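Local coordinates for protein peptide amidase (Stenotrophomonas maltophilia, PDB 1M22) that probably hydrolyses the C-terminal amide of peptides, as a member of the amidase signature family of serine hydrolases, at residues N135-D140 and Q361-F366; Y260-R265 and S469-I474; L266-L271 and M476-E481; E329-L334 and D375-L380. All coordinates share one frame; numbering follows the deposited sequence.

Contact 1: residues N135-D140 and Q361-F366; sequences NFRGND and QELGLF
Arg137 reaches Phe366 and Glu362 by an arm in which a bend at chi3 (78°) turns NE out of the line of an otherwise extended chain. Phe366 meets it with CG set between its own backbone N and carbonyl carbon (chi1 56°), on the side towards Arg137. The guanidinium and ring planes are 39° apart. Arg137 NH2 stands over the ring towards its rim, 3.4 Å from Phe366 CE2, an off-centre cation-pi contact with Arg137 CZ 4.3 Å from the ring centroid. Over the other face of the guanidinium lies Leu363 CD2, 3.7 Å from Arg137 NH2. With carbon over both faces, the N-H groups are used round the rim. Arg137 NH1 donates to Glu362 O at 2.8 Å, the oxygen lying near the guanidinium plane but tilted from it; NH2 adds a weak bond to the same oxygen, NE bonds to Gly367 O, and NH1 forms a salt bridge with Glu362 OE1 at 3.3 Å. Arginine suits this place, about 10 Å from the side chain of the active-site Ser165, because its flat, multiply donating group can serve carbonyl, carboxylate and aromatic ring together. Glu132 is a second anionic partner of NH1 and lies close to the Glu362 carboxylate, so the shared cation would ease their repulsion. Glu362 OE2 is held by the backbone N of Leu101. A water donates to Asp140 O and, weakly, to Leu365 O. The loop after helix 132-135 is thus fastened to the turn leaving helix 359-362, with Trp145 of strand 145-146 meeting the Phe366 ring and Leu371 of helix 369-375 touching Arg137.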
loop_
_atom_site.group_PDB
_atom_site.type_symbol
_atom_site.label_atom_id
_atom_site.label_comp_id
_atom_site.label_asym_id
_atom_site.label_seq_id
_atom_site.Cartn_x
_atom_site.Cartn_y
_atom_site.Cartn_z
ATOM N N ASN A 135 6.264 10.819 -1.138
ATOM C CA ASN A 135 5.529 12.067 -1.298
ATOM C C ASN A 135 5.611 13.030 -0.119
ATOM O O ASN A 135 4.687 13.808 0.118
ATOM C CB ASN A 135 4.061 11.798 -1.656
ATOM C CG ASN A 135 3.381 13.020 -2.245
ATOM O OD1 ASN A 135 4.007 13.797 -2.967
ATOM N ND2 ASN A 135 2.098 13.194 -1.950
ATOM N N PHE A 136 6.711 12.983 0.622
ATOM C CA PHE A 136 6.870 13.926 1.720
ATOM C C PHE A 136 8.102 14.783 1.448
ATOM O O PHE A 136 8.947 14.971 2.321
ATOM C CB PHE A 136 7.015 13.216 3.069
ATOM C CG PHE A 136 6.605 14.072 4.233
ATOM C CD1 PHE A 136 5.261 14.342 4.463
ATOM C CD2 PHE A 136 7.556 14.648 5.066
ATOM C CE1 PHE A 136 4.866 15.176 5.507
ATOM C CE2 PHE A 136 7.173 15.486 6.116
ATOM C CZ PHE A 136 5.823 15.750 6.335
ATOM N N ARG A 137 8.202 15.303 0.227
ATOM C CA ARG A 137 9.341 16.133 -0.139
ATOM C C ARG A 137 8.969 17.586 -0.400
ATOM O O ARG A 137 9.563 18.489 0.188
ATOM C CB ARG A 137 10.049 15.579 -1.376
ATOM C CG ARG A 137 11.459 16.133 -1.528
ATOM C CD ARG A 137 12.033 15.887 -2.906
ATOM N NE ARG A 137 11.513 16.826 -3.896
ATOM C CZ ARG A 137 11.864 16.814 -5.178
ATOM N NH1 ARG A 137 12.727 15.910 -5.616
ATOM N NH2 ARG A 137 11.370 17.719 -6.016
ATOM N N GLY A 138 7.995 17.819 -1.275
ATOM C CA GLY A 138 7.619 19.194 -1.570
ATOM C C GLY A 138 6.161 19.444 -1.903
ATOM O O GLY A 138 5.360 18.510 -1.968
ATOM N N ASN A 139 5.821 20.716 -2.106
ATOM C CA ASN A 139 4.458 21.112 -2.455
ATOM C C ASN A 139 4.241 20.912 -3.953
ATOM O O ASN A 139 5.195 20.908 -4.727
ATOM C CB ASN A 139 4.203 22.590 -2.123
ATOM C CG ASN A 139 4.425 22.916 -0.660
ATOM O OD1 ASN A 139 4.104 22.123 0.223
ATOM N ND2 ASN A 139 4.957 24.106 -0.395
ATOM N N ASP A 140 2.984 20.756 -4.355
ATOM C CA ASP A 140 2.639 20.563 -5.762
ATOM C C ASP A 140 3.434 19.427 -6.391
ATOM O O ASP A 140 3.866 19.514 -7.542
ATOM C CB ASP A 140 2.883 21.847 -6.562
ATOM C CG ASP A 140 2.122 23.032 -6.007
ATOM O OD1 ASP A 140 0.945 22.864 -5.624
ATOM O OD2 ASP A 140 2.698 24.138 -5.964
ATOM N N GLN A 361 18.401 17.669 -11.648
ATOM C CA GLN A 361 17.794 16.342 -11.679
ATOM C C GLN A 361 16.726 16.121 -10.612
ATOM O O GLN A 361 15.808 15.322 -10.806
ATOM C CB GLN A 361 18.866 15.258 -11.517
ATOM C CG GLN A 361 19.931 15.218 -12.604
ATOM C CD GLN A 361 20.862 16.413 -12.562
ATOM O OE1 GLN A 361 21.389 16.767 -11.505
ATOM N NE2 GLN A 361 21.079 17.035 -13.715
ATOM N N GLU A 362 16.839 16.829 -9.494
ATOM C CA GLU A 362 15.901 16.654 -8.386
ATOM C C GLU A 362 14.804 17.698 -8.201
ATOM O O GLU A 362 13.689 17.358 -7.803
ATOM C CB GLU A 362 16.680 16.547 -7.072
ATOM C CG GLU A 362 17.476 15.260 -6.896
ATOM C CD GLU A 362 16.596 14.057 -6.605
ATOM O OE1 GLU A 362 15.356 14.221 -6.560
ATOM O OE2 GLU A 362 17.151 12.953 -6.422
ATOM N N LEU A 363 15.107 18.960 -8.480
ATOM C CA LEU A 363 14.136 20.028 -8.268
ATOM C C LEU A 363 13.618 20.708 -9.532
ATOM O O LEU A 363 13.277 21.889 -9.507
ATOM C CB LEU A 363 14.749 21.076 -7.333
ATOM C CG LEU A 363 15.375 20.519 -6.048
ATOM C CD1 LEU A 363 16.057 21.640 -5.283
ATOM C CD2 LEU A 363 14.307 19.852 -5.191
ATOM N N GLY A 364 13.537 19.958 -10.625
ATOM C CA GLY A 364 13.064 20.525 -11.875
ATOM C C GLY A 364 11.554 20.595 -12.036
ATOM O O GLY A 364 11.047 21.485 -12.718
ATOM N N LEU A 365 10.831 19.666 -11.415
ATOM C CA LEU A 365 9.374 19.641 -11.520
ATOM C C LEU A 365 8.691 20.349 -10.352
ATOM O O LEU A 365 7.688 21.035 -10.534
ATOM C CB LEU A 365 8.884 18.195 -11.620
ATOM C CG LEU A 365 9.369 17.430 -12.856
ATOM C CD1 LEU A 365 8.874 15.993 -12.797
ATOM C CD2 LEU A 365 8.867 18.116 -14.119
ATOM N N PHE A 366 9.230 20.162 -9.153
ATOM C CA PHE A 366 8.708 20.810 -7.953
ATOM C C PHE A 366 9.818 20.879 -6.907
ATOM O O PHE A 366 10.881 20.290 -7.088
ATOM C CB PHE A 366 7.468 20.082 -7.401
ATOM C CG PHE A 366 7.681 18.625 -7.113
ATOM C CD1 PHE A 366 7.634 17.683 -8.136
ATOM C CD2 PHE A 366 7.916 18.191 -5.811
ATOM C CE1 PHE A 366 7.815 16.326 -7.868
ATOM C CE2 PHE A 366 8.098 16.836 -5.533
ATOM C CZ PHE A 366 8.047 15.904 -6.563
HETATM O O HOH W 1 4.263 20.909 -9.981
#

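Contact 2: residues Y260-R265 and S469-I474; sequences YDYTAR and SEPKLI
Pro471 meets three side chains of the 260-265 segment. Its CB lies 3.7 Å from Tyr260 OH and also touches Arg265 CD, while its CG is 3.9 Å from Tyr260 CE2 and reaches Tyr262 CE1 as well. Beside it Ile474, one helical turn further on, brings its CD1 to 3.9 Å from Tyr262 CD1; the two side chains cross at about a right angle. Ile474 CG2, the other branch, faces the backbone and CB of Arg265. Proline fits here because the first turn of a helix needs no N-H from it, so the compact ring can act as an apolar surface. This is the start of helix 470-484 packing against the 3-10 turn 262-265, part of the long connection from helix 231-241 to strand 275-279 in the amidase fold.

Behind these contacts the tyrosines and the arginine hold one another. Tyr260 CD2 lies 3.5 Å above the plane of the Tyr262 ring, towards its rim, and Arg265 NH1 donates to Tyr260 OH at 2.8 Å with an N-H...O angle of 150°. The arginine chain is bent at chi2 (-79°), which lays CD against Pro471, and again at chi3; its NE forms a salt bridge with Glu475. At the far end of Tyr262, a water lies 2.6 Å from its OH and donates to Glu470 OE1, while Glu470 OE2 bonds to Thr205. The turn itself is braced by Asp261, whose OD1 accepts from Thr263 N, an Asx turn, and also from Thr263 OG1, and Thr239 of helix 231-241 bonds to the backbone N of Tyr262.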
loop_
_atom_site.group_PDB
_atom_site.type_symbol
_atom_site.label_atom_id
_atom_site.label_comp_id
_atom_site.label_asym_id
_atom_site.label_seq_id
_atom_site.Cartn_x
_atom_site.Cartn_y
_atom_site.Cartn_z
ATOM N N TYR A 260 -1.874 -16.055 13.262
ATOM C CA TYR A 260 -3.179 -16.011 12.618
ATOM C C TYR A 260 -3.166 -16.154 11.101
ATOM O O TYR A 260 -2.444 -15.446 10.400
ATOM C CB TYR A 260 -3.874 -14.701 12.985
ATOM C CG TYR A 260 -5.366 -14.708 12.769
ATOM C CD1 TYR A 260 -6.221 -15.303 13.696
ATOM C CD2 TYR A 260 -5.928 -14.115 11.640
ATOM C CE1 TYR A 260 -7.599 -15.303 13.508
ATOM C CE2 TYR A 260 -7.305 -14.110 11.441
ATOM C CZ TYR A 260 -8.135 -14.703 12.379
ATOM O OH TYR A 260 -9.497 -14.684 12.195
ATOM N N ASP A 261 -3.988 -17.072 10.606
ATOM C CA ASP A 261 -4.111 -17.308 9.175
ATOM C C ASP A 261 -5.295 -16.483 8.673
ATOM O O ASP A 261 -6.452 -16.874 8.835
ATOM C CB ASP A 261 -4.345 -18.800 8.912
ATOM C CG ASP A 261 -4.588 -19.108 7.447
ATOM O OD1 ASP A 261 -4.325 -18.233 6.597
ATOM O OD2 ASP A 261 -5.037 -20.235 7.148
ATOM N N TYR A 262 -5.003 -15.337 8.066
ATOM C CA TYR A 262 -6.064 -14.473 7.571
ATOM C C TYR A 262 -6.857 -15.084 6.419
ATOM O O TYR A 262 -7.962 -14.636 6.131
ATOM C CB TYR A 262 -5.490 -13.111 7.165
ATOM C CG TYR A 262 -4.997 -12.298 8.343
ATOM C CD1 TYR A 262 -5.889 -11.574 9.142
ATOM C CD2 TYR A 262 -3.645 -12.281 8.681
ATOM C CE1 TYR A 262 -5.440 -10.854 10.250
ATOM C CE2 TYR A 262 -3.191 -11.571 9.785
ATOM C CZ TYR A 262 -4.090 -10.860 10.565
ATOM O OH TYR A 262 -3.632 -10.166 11.666
ATOM N N THR A 263 -6.311 -16.110 5.768
ATOM C CA THR A 263 -7.050 -16.735 4.670
ATOM C C THR A 263 -8.238 -17.531 5.209
ATOM O O THR A 263 -9.141 -17.897 4.458
ATOM C CB THR A 263 -6.158 -17.662 3.802
ATOM O OG1 THR A 263 -5.763 -18.816 4.554
ATOM C CG2 THR A 263 -4.922 -16.911 3.327
ATOM N N ALA A 264 -8.239 -17.791 6.514
ATOM C CA ALA A 264 -9.343 -18.507 7.144
ATOM C C ALA A 264 -10.567 -17.590 7.196
ATOM O O ALA A 264 -11.693 -18.049 7.384
ATOM C CB ALA A 264 -8.957 -18.940 8.557
ATOM N N ARG A 265 -10.337 -16.291 7.026
ATOM C CA ARG A 265 -11.411 -15.303 7.061
ATOM C C ARG A 265 -12.021 -15.035 5.686
ATOM O O ARG A 265 -12.859 -14.143 5.537
ATOM C CB ARG A 265 -10.893 -13.993 7.666
ATOM C CG ARG A 265 -10.532 -14.082 9.150
ATOM C CD ARG A 265 -11.768 -14.013 10.043
ATOM N NE ARG A 265 -12.632 -15.185 9.916
ATOM C CZ ARG A 265 -12.311 -16.403 10.342
ATOM N NH1 ARG A 265 -11.140 -16.619 10.927
ATOM N NH2 ARG A 265 -13.164 -17.406 10.187
ATOM N N SER A 469 -9.182 -4.872 13.613
ATOM C CA SER A 469 -10.345 -5.507 12.995
ATOM C C SER A 469 -10.080 -6.110 11.612
ATOM O O SER A 469 -11.023 -6.374 10.865
ATOM C CB SER A 469 -11.506 -4.506 12.901
ATOM O OG SER A 469 -11.202 -3.428 12.035
ATOM N N GLU A 470 -8.813 -6.344 11.274
ATOM C CA GLU A 470 -8.483 -6.924 9.971
ATOM C C GLU A 470 -9.247 -8.208 9.653
ATOM O O GLU A 470 -9.712 -8.386 8.532
ATOM C CB GLU A 470 -6.981 -7.205 9.850
ATOM C CG GLU A 470 -6.096 -5.970 9.788
ATOM C CD GLU A 470 -5.776 -5.402 11.152
ATOM O OE1 GLU A 470 -6.137 -6.021 12.180
ATOM O OE2 GLU A 470 -5.144 -4.334 11.191
ATOM N N PRO A 471 -9.377 -9.129 10.625
ATOM C CA PRO A 471 -10.112 -10.364 10.317
ATOM C C PRO A 471 -11.525 -10.083 9.803
ATOM O O PRO A 471 -11.959 -10.656 8.801
ATOM C CB PRO A 471 -10.123 -11.102 11.653
ATOM C CG PRO A 471 -8.832 -10.657 12.292
ATOM C CD PRO A 471 -8.815 -9.175 11.989
ATOM N N LYS A 472 -12.233 -9.190 10.485
ATOM C CA LYS A 472 -13.596 -8.838 10.104
ATOM C C LYS A 472 -13.639 -8.071 8.785
ATOM O O LYS A 472 -14.509 -8.310 7.946
ATOM C CB LYS A 472 -14.252 -7.999 11.206
ATOM C CG LYS A 472 -15.700 -7.630 10.923
ATOM C CD LYS A 472 -16.235 -6.613 11.924
ATOM C CE LYS A 472 -16.265 -7.162 13.340
ATOM N NZ LYS A 472 -16.806 -6.157 14.299
ATOM N N LEU A 473 -12.704 -7.145 8.597
ATOM C CA LEU A 473 -12.681 -6.376 7.359
ATOM C C LEU A 473 -12.437 -7.283 6.164
ATOM O O LEU A 473 -13.026 -7.094 5.103
ATOM C CB LEU A 473 -11.604 -5.290 7.407
ATOM C CG LEU A 473 -11.865 -4.111 8.345
ATOM C CD1 LEU A 473 -10.763 -3.074 8.167
ATOM C CD2 LEU A 473 -13.224 -3.491 8.040
ATOM N N ILE A 474 -11.568 -8.272 6.337
ATOM C CA ILE A 474 -11.277 -9.200 5.255
ATOM C C ILE A 474 -12.505 -10.047 4.921
ATOM O O ILE A 474 -12.815 -10.255 3.746
ATOM C CB ILE A 474 -10.074 -10.098 5.612
ATOM C CG1 ILE A 474 -8.794 -9.262 5.546
ATOM C CG2 ILE A 474 -9.990 -11.285 4.653
ATOM C CD1 ILE A 474 -7.552 -9.966 6.060
HETATM O O HOH W 2 -5.369 -8.589 12.879
#

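Contact 3: residues L266-L271 and M476-E481; sequences LDPQGL and MAYAYE
The ring of Tyr478 carries Leu266 on one face: Leu266 CB sits 3.8 Å from the centroid of the Tyr478 ring and only 3° off its normal, a CH-pi contact over the centre. Leu266 CD2 comes down nearer the root of the ring, 3.6 Å from Tyr478 CD1, and the two side chains cross at about a right angle. Asp267 C and Pro268 N lie at the ring edge, in its plane, and Leu266 O is 3.4 Å from Tyr478 CE2 where the chain bends. That bend is a type I turn from Asp267 to Gly270, closed by Gly270 N to Asp267 O and reinforced as an Asx turn by Gln269 N donating to Asp267 OD1 at 2.8 Å. It presses on the side of helix 470-484, where the small residues Gly270 and Ala479 allow close approach: Gly270 N is 3.7 Å from Ala479 CB. Beyond it Leu271 lies across Met476, Ala479 and Tyr480. Its CG is 3.7 Å from Ala479 CB, its CD2 meets Met476 CE at 3.7 Å, and its CD1 reaches the backbone N of Tyr480. Helix 289-302 also receives Leu271, through Leu300. A water bridges the two backbones, donating to Pro268 O at 2.7 Å and to Ala479 O.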
loop_
_atom_site.group_PDB
_atom_site.type_symbol
_atom_site.label_atom_id
_atom_site.label_comp_id
_atom_site.label_asym_id
_atom_site.label_seq_id
_atom_site.Cartn_x
_atom_site.Cartn_y
_atom_site.Cartn_z
ATOM N N LEU A 266 -11.602 -15.799 4.682
ATOM C CA LEU A 266 -12.144 -15.641 3.336
ATOM C C LEU A 266 -13.477 -16.395 3.301
ATOM O O LEU A 266 -13.603 -17.470 2.708
ATOM C CB LEU A 266 -11.160 -16.194 2.302
ATOM C CG LEU A 266 -9.793 -15.493 2.309
ATOM C CD1 LEU A 266 -8.844 -16.215 1.367
ATOM C CD2 LEU A 266 -9.942 -14.027 1.910
ATOM N N ASP A 267 -14.467 -15.801 3.958
ATOM C CA ASP A 267 -15.805 -16.368 4.085
ATOM C C ASP A 267 -16.792 -15.709 3.120
ATOM O O ASP A 267 -17.080 -14.523 3.245
ATOM C CB ASP A 267 -16.281 -16.160 5.525
ATOM C CG ASP A 267 -17.572 -16.885 5.834
ATOM O OD1 ASP A 267 -18.264 -17.319 4.892
ATOM O OD2 ASP A 267 -17.900 -17.008 7.033
ATOM N N PRO A 268 -17.330 -16.474 2.153
ATOM C CA PRO A 268 -18.288 -15.917 1.191
ATOM C C PRO A 268 -19.595 -15.436 1.836
ATOM O O PRO A 268 -20.386 -14.731 1.210
ATOM C CB PRO A 268 -18.492 -17.067 0.203
ATOM C CG PRO A 268 -18.285 -18.274 1.048
ATOM C CD PRO A 268 -17.080 -17.899 1.874
ATOM N N GLN A 269 -19.814 -15.822 3.091
ATOM C CA GLN A 269 -20.998 -15.399 3.834
ATOM C C GLN A 269 -20.565 -14.370 4.881
ATOM O O GLN A 269 -21.275 -14.106 5.853
ATOM C CB GLN A 269 -21.659 -16.600 4.519
ATOM C CG GLN A 269 -22.227 -17.624 3.543
ATOM C CD GLN A 269 -23.019 -18.725 4.226
ATOM O OE1 GLN A 269 -23.593 -19.591 3.566
ATOM N NE2 GLN A 269 -23.055 -18.695 5.554
ATOM N N GLY A 270 -19.399 -13.776 4.648
ATOM C CA GLY A 270 -18.835 -12.798 5.565
ATOM C C GLY A 270 -19.611 -11.524 5.849
ATOM O O GLY A 270 -19.274 -10.803 6.787
ATOM N N LEU A 271 -20.632 -11.224 5.052
ATOM C CA LEU A 271 -21.428 -10.019 5.278
ATOM C C LEU A 271 -22.720 -10.307 6.035
ATOM O O LEU A 271 -23.416 -9.385 6.460
ATOM C CB LEU A 271 -21.745 -9.340 3.944
ATOM C CG LEU A 271 -20.578 -8.549 3.347
ATOM C CD1 LEU A 271 -20.828 -8.306 1.868
ATOM C CD2 LEU A 271 -20.401 -7.239 4.102
ATOM N N MET A 476 -15.648 -9.284 5.299
ATOM C CA MET A 476 -16.610 -8.433 4.619
ATOM C C MET A 476 -16.191 -8.072 3.200
ATOM O O MET A 476 -16.998 -8.138 2.268
ATOM C CB MET A 476 -16.851 -7.174 5.455
ATOM C CG MET A 476 -17.521 -7.491 6.791
ATOM S SD MET A 476 -17.822 -6.071 7.859
ATOM C CE MET A 476 -19.122 -5.331 7.054
ATOM N N ALA A 477 -14.926 -7.702 3.037
ATOM C CA ALA A 477 -14.400 -7.336 1.728
ATOM C C ALA A 477 -14.428 -8.531 0.777
ATOM O O ALA A 477 -14.765 -8.394 -0.396
ATOM C CB ALA A 477 -12.978 -6.805 1.872
ATOM N N TYR A 478 -14.073 -9.705 1.285
ATOM C CA TYR A 478 -14.079 -10.909 0.465
ATOM C C TYR A 478 -15.502 -11.244 0.018
ATOM O O TYR A 478 -15.740 -11.552 -1.149
ATOM C CB TYR A 478 -13.501 -12.086 1.250
ATOM C CG TYR A 478 -13.458 -13.378 0.472
ATOM C CD1 TYR A 478 -12.513 -13.581 -0.535
ATOM C CD2 TYR A 478 -14.366 -14.404 0.738
ATOM C CE1 TYR A 478 -12.472 -14.772 -1.256
ATOM C CE2 TYR A 478 -14.334 -15.600 0.021
ATOM C CZ TYR A 478 -13.384 -15.775 -0.972
ATOM O OH TYR A 478 -13.337 -16.953 -1.686
ATOM N N ALA A 479 -16.447 -11.185 0.950
ATOM C CA ALA A 479 -17.841 -11.486 0.629
ATOM C C ALA A 479 -18.361 -10.538 -0.449
ATOM O O ALA A 479 -19.098 -10.945 -1.346
ATOM C CB ALA A 479 -18.698 -11.382 1.884
ATOM N N TYR A 480 -17.984 -9.267 -0.356
ATOM C CA TYR A 480 -18.407 -8.286 -1.348
ATOM C C TYR A 480 -17.766 -8.596 -2.701
ATOM O O TYR A 480 -18.433 -8.612 -3.737
ATOM C CB TYR A 480 -18.000 -6.872 -0.920
ATOM C CG TYR A 480 -18.118 -5.870 -2.046
ATOM C CD1 TYR A 480 -19.363 -5.407 -2.471
ATOM C CD2 TYR A 480 -16.988 -5.458 -2.752
ATOM C CE1 TYR A 480 -19.479 -4.566 -3.578
ATOM C CE2 TYR A 480 -17.093 -4.622 -3.857
ATOM C CZ TYR A 480 -18.337 -4.183 -4.266
ATOM O OH TYR A 480 -18.435 -3.386 -5.384
ATOM N N GLU A 481 -16.463 -8.845 -2.677
ATOM C CA GLU A 481 -15.710 -9.140 -3.884
ATOM C C GLU A 481 -16.226 -10.369 -4.623
ATOM O O GLU A 481 -16.344 -10.367 -5.851
ATOM C CB GLU A 481 -14.243 -9.351 -3.522
ATOM C CG GLU A 481 -13.356 -9.707 -4.694
ATOM C CD GLU A 481 -12.066 -10.363 -4.246
ATOM O OE1 GLU A 481 -12.143 -11.404 -3.561
ATOM O OE2 GLU A 481 -10.983 -9.840 -4.574
HETATM O O HOH W 3 -21.094 -12.781 -0.563
#

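Contact 4: residues E329-L334 and D375-L380; sequences EFKAGL and DATAGL
Lys331 NZ is gripped by the carbonyl of Asp375 and by a water. It donates to Asp375 O at 2.8 Å, approaching at a C=O...N angle of 138° and tilted 30° from the carbonyl plane, and it donates to the water at 3.1 Å; that water in turn donates to Ala378 O at 2.9 Å. The carboxylate of the same aspartate adds a long salt bridge, with Asp375 OD1 3.9 Å from Lys331 NZ. Lysine suits this place because its chain, extended in every torsion beyond CG, carries the charge from the helix flank out to the loop. On the way it slides past Thr377, running in the opposite direction, with Lys331 CD 3.8 Å from Thr377 OG1; that hydroxyl bonds to Ala374 O. The arrangement joins the middle of helix 319-340 to the loop linking helices 369-375 and 383-407, a surface corner of the all-helical region that follows strand 306-310. Glycine suits position 379, where at phi 161° a CB would be jammed against the preceding carbonyl oxygen. Leu380 follows, packing on the helix with CD1 3.9 Å from Ala332 CB, the small alanine giving the branched leucine a close seat. Leu380 CD2 also skirts Glu329, whose carboxylate bonds to Ser218, Ser220 and Tyr385, and a bound HEPES molecule lies about 3 Å from the Leu380 side chain at its nearest atoms.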
loop_
_atom_site.group_PDB
_atom_site.type_symbol
_atom_site.label_atom_id
_atom_site.label_comp_id
_atom_site.label_asym_id
_atom_site.label_seq_id
_atom_site.Cartn_x
_atom_site.Cartn_y
_atom_site.Cartn_z
ATOM N N GLU A 329 7.821 14.053 13.152
ATOM C CA GLU A 329 8.199 12.653 13.098
ATOM C C GLU A 329 9.068 12.316 11.893
ATOM O O GLU A 329 9.907 11.421 11.967
ATOM C CB GLU A 329 6.942 11.777 13.145
ATOM C CG GLU A 329 6.198 11.915 14.473
ATOM C CD GLU A 329 5.025 10.969 14.620
ATOM O OE1 GLU A 329 4.842 10.090 13.746
ATOM O OE2 GLU A 329 4.284 11.102 15.619
ATOM N N PHE A 330 8.886 13.036 10.790
ATOM C CA PHE A 330 9.693 12.782 9.601
ATOM C C PHE A 330 11.163 13.099 9.874
ATOM O O PHE A 330 12.042 12.303 9.558
ATOM C CB PHE A 330 9.194 13.618 8.416
ATOM C CG PHE A 330 10.043 13.486 7.177
ATOM C CD1 PHE A 330 10.102 12.285 6.472
ATOM C CD2 PHE A 330 10.799 14.564 6.725
ATOM C CE1 PHE A 330 10.903 12.161 5.337
ATOM C CE2 PHE A 330 11.603 14.452 5.594
ATOM C CZ PHE A 330 11.657 13.249 4.897
ATOM N N LYS A 331 11.438 14.257 10.468
ATOM C CA LYS A 331 12.828 14.593 10.750
ATOM C C LYS A 331 13.436 13.589 11.723
ATOM O O LYS A 331 14.512 13.043 11.474
ATOM C CB LYS A 331 12.958 16.000 11.337
ATOM C CG LYS A 331 14.409 16.373 11.611
ATOM C CD LYS A 331 14.546 17.751 12.232
ATOM C CE LYS A 331 16.012 18.107 12.416
ATOM N NZ LYS A 331 16.179 19.475 12.982
ATOM N N ALA A 332 12.744 13.340 12.828
ATOM C CA ALA A 332 13.239 12.408 13.831
ATOM C C ALA A 332 13.427 11.002 13.269
ATOM O O ALA A 332 14.481 10.389 13.446
ATOM C CB ALA A 332 12.290 12.372 15.022
ATOM N N GLY A 333 12.403 10.500 12.583
ATOM C CA GLY A 333 12.469 9.163 12.021
ATOM C C GLY A 333 13.485 8.981 10.911
ATOM O O GLY A 333 14.213 7.984 10.886
ATOM N N LEU A 334 13.540 9.932 9.984
ATOM C CA LEU A 334 14.480 9.826 8.877
ATOM C C LEU A 334 15.922 9.839 9.368
ATOM O O LEU A 334 16.746 9.042 8.917
ATOM C CB LEU A 334 14.271 10.963 7.869
ATOM C CG LEU A 334 15.161 10.852 6.627
ATOM C CD1 LEU A 334 14.784 9.607 5.830
ATOM C CD2 LEU A 334 15.002 12.099 5.771
ATOM N N ASP A 375 12.903 20.053 8.635
ATOM C CA ASP A 375 14.221 20.256 9.224
ATOM C C ASP A 375 14.237 21.335 10.303
ATOM O O ASP A 375 15.091 21.316 11.191
ATOM C CB ASP A 375 15.240 20.603 8.138
ATOM C CG ASP A 375 16.668 20.494 8.631
ATOM O OD1 ASP A 375 17.013 19.437 9.200
ATOM O OD2 ASP A 375 17.444 21.457 8.449
ATOM N N ALA A 376 13.283 22.258 10.234
ATOM C CA ALA A 376 13.205 23.350 11.198
ATOM C C ALA A 376 12.420 23.016 12.464
ATOM O O ALA A 376 12.301 23.856 13.354
ATOM C CB ALA A 376 12.608 24.587 10.529
ATOM N N THR A 377 11.878 21.803 12.552
ATOM C CA THR A 377 11.126 21.426 13.746
ATOM C C THR A 377 12.084 21.218 14.916
ATOM O O THR A 377 13.192 20.712 14.744
ATOM C CB THR A 377 10.282 20.146 13.516
ATOM O OG1 THR A 377 11.129 19.061 13.116
ATOM C CG2 THR A 377 9.233 20.398 12.446
ATOM N N ALA A 378 11.648 21.620 16.105
ATOM C CA ALA A 378 12.465 21.523 17.311
ATOM C C ALA A 378 12.811 20.099 17.727
ATOM O O ALA A 378 13.983 19.754 17.881
ATOM C CB ALA A 378 11.772 22.244 18.462
ATOM N N GLY A 379 11.787 19.277 17.914
ATOM C CA GLY A 379 12.011 17.905 18.328
ATOM C C GLY A 379 10.756 17.305 18.923
ATOM O O GLY A 379 9.757 17.997 19.110
ATOM N N LEU A 380 10.812 16.018 19.247
ATOM C CA LEU A 380 9.656 15.316 19.789
ATOM C C LEU A 380 9.238 15.705 21.208
ATOM O O LEU A 380 8.204 15.251 21.697
ATOM C CB LEU A 380 9.895 13.807 19.708
ATOM C CG LEU A 380 10.217 13.290 18.300
ATOM C CD1 LEU A 380 10.405 11.789 18.332
ATOM C CD2 LEU A 380 9.093 13.657 17.341
HETATM O O HOH W 4 15.282 18.338 15.720
#

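How the contacts relate
None of the four is wholly core. Contacts 1, 2 and 3 are partly buried, while contact 4 lies at the surface. Contacts 2 and 3 occupy successive parts of helix 470-484 and the loop before strand 275-279, and they adjoin where Ile474 CG2 is 3.9 Å from Leu266 CD2. Both rely on apolar and aromatic packing without a direct hydrogen bond between their segments. Contacts 1 and 4 lie across the chain's centre from contact 3 and meet each other through Phe136 and Phe330. These two instead centre on a cation, buried among aromatic and acidic groups in contact 1, but at the surface and served partly by water in contact 4.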